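Local atomic coordinates of ribonuclease T2 (Homo sapiens, PDB entry 3T0O), a protein that degrades single-stranded RNA, cleaving preferentially between purine and uridine residues, and so supplies RNA fragments sensed by TLR8 in innate immunity. Residues D146-A149 with I155-I158. Residues are numbered along the deposited sequence; the frame is centred on the assembly and turned at random.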
# COMPACT_ATOMS: atom_id res chain seq x y z
N ASP A 146 3.34 7.38 -16.04
CA ASP A 146 3.30 6.87 -17.39
C ASP A 146 3.93 5.51 -17.43
O ASP A 146 3.43 4.61 -18.12
CB ASP A 146 3.96 7.83 -18.36
CG ASP A 146 3.19 9.11 -18.50
OD1 ASP A 146 1.98 9.16 -18.15
OD2 ASP A 146 3.78 10.08 -18.97
N ALA A 147 4.99 5.31 -16.70
CA ALA A 147 5.66 4.01 -16.73
C ALA A 147 4.80 2.94 -16.02
O ALA A 147 4.70 1.83 -16.56
CB ALA A 147 7.04 4.14 -16.17
N LEU A 148 4.19 3.25 -14.88
CA LEU A 148 3.28 2.30 -14.28
C LEU A 148 2.05 2.03 -15.12
O LEU A 148 1.57 0.90 -15.21
CB LEU A 148 2.92 2.72 -12.86
CG LEU A 148 4.22 2.79 -12.08
CD1 LEU A 148 3.78 3.24 -10.71
CD2 LEU A 148 5.05 1.46 -11.95
N ALA A 149 1.54 3.03 -15.82
CA ALA A 149 0.44 2.76 -16.72
C ALA A 149 0.80 1.83 -17.83
O ALA A 149 -0.02 1.00 -18.24
CB ALA A 149 -0.10 4.10 -17.23
N ILE A 155 -4.25 3.03 -15.00
CA ILE A 155 -3.65 4.27 -14.45
C ILE A 155 -3.65 4.16 -12.93
O ILE A 155 -4.69 3.90 -12.32
CB ILE A 155 -4.52 5.50 -14.83
CG1 ILE A 155 -4.76 5.62 -16.35
CG2 ILE A 155 -3.93 6.76 -14.22
CD1 ILE A 155 -3.56 5.43 -17.18
N PRO A 156 -2.47 4.30 -12.33
CA PRO A 156 -2.38 4.22 -10.86
C PRO A 156 -2.77 5.58 -10.31
O PRO A 156 -2.75 6.59 -11.05
CB PRO A 156 -0.90 3.98 -10.63
CG PRO A 156 -0.26 4.74 -11.73
CD PRO A 156 -1.17 4.56 -12.95
N LYS A 157 -3.06 5.62 -9.00
CA LYS A 157 -3.13 6.88 -8.33
C LYS A 157 -1.81 6.99 -7.58
O LYS A 157 -1.30 6.04 -6.97
CB LYS A 157 -4.27 6.87 -7.30
CG LYS A 157 -5.61 6.65 -7.91
CD LYS A 157 -6.72 6.93 -6.86
N ILE A 158 -1.24 8.17 -7.62
CA ILE A 158 0.05 8.37 -7.01
C ILE A 158 -0.06 9.54 -6.04
O ILE A 158 -0.52 10.64 -6.42
CB ILE A 158 1.07 8.69 -8.04
CG1 ILE A 158 1.18 7.62 -9.15
CG2 ILE A 158 2.49 8.90 -7.38
CD1 ILE A 158 1.87 8.15 -10.33
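Ala149, in the last turn of helix 141-152, comes nearest to Ile155 of the returning chain, their CA atoms 4.9 Å apart. After the helix ends the chain doubles back; Ile155 and Pro156 lead into strand 157-161, and the chain moves away from the helix as it goes. Pro156 turns its ring toward the helix. Its CG lies 3.9 Å from Leu148 CB, while its CD lies 4.2 Å from Ala149 N and 4.4 Å from Ala149 CB. Ile155 reaches the same alanine by a detour: its CB points away from the helix, but CG1 is anti to the carbonyl carbon (chi1 -55°) and the chain folds back at chi2 -45°, bringing CD1 to 3.7 Å from Ala149 CB. The rest of the buried Leu148 side chain packs on Ile175 and on helix 123-129. Pro156 also touches Leu177. Ile155 N donates a hydrogen bond to Asn188 OD1, and the Ile155 side chain touches the N-acetylglucosamine carried by Asn188. The contact joins the end of a helix to the strand that follows it in the α/β fold of the RNase T2 family. It rests on apolar van der Waals packing without a polar bond between the segments; backbone bonds of Lys157 with Glu176 and Ile158 with Cys217 place the strand.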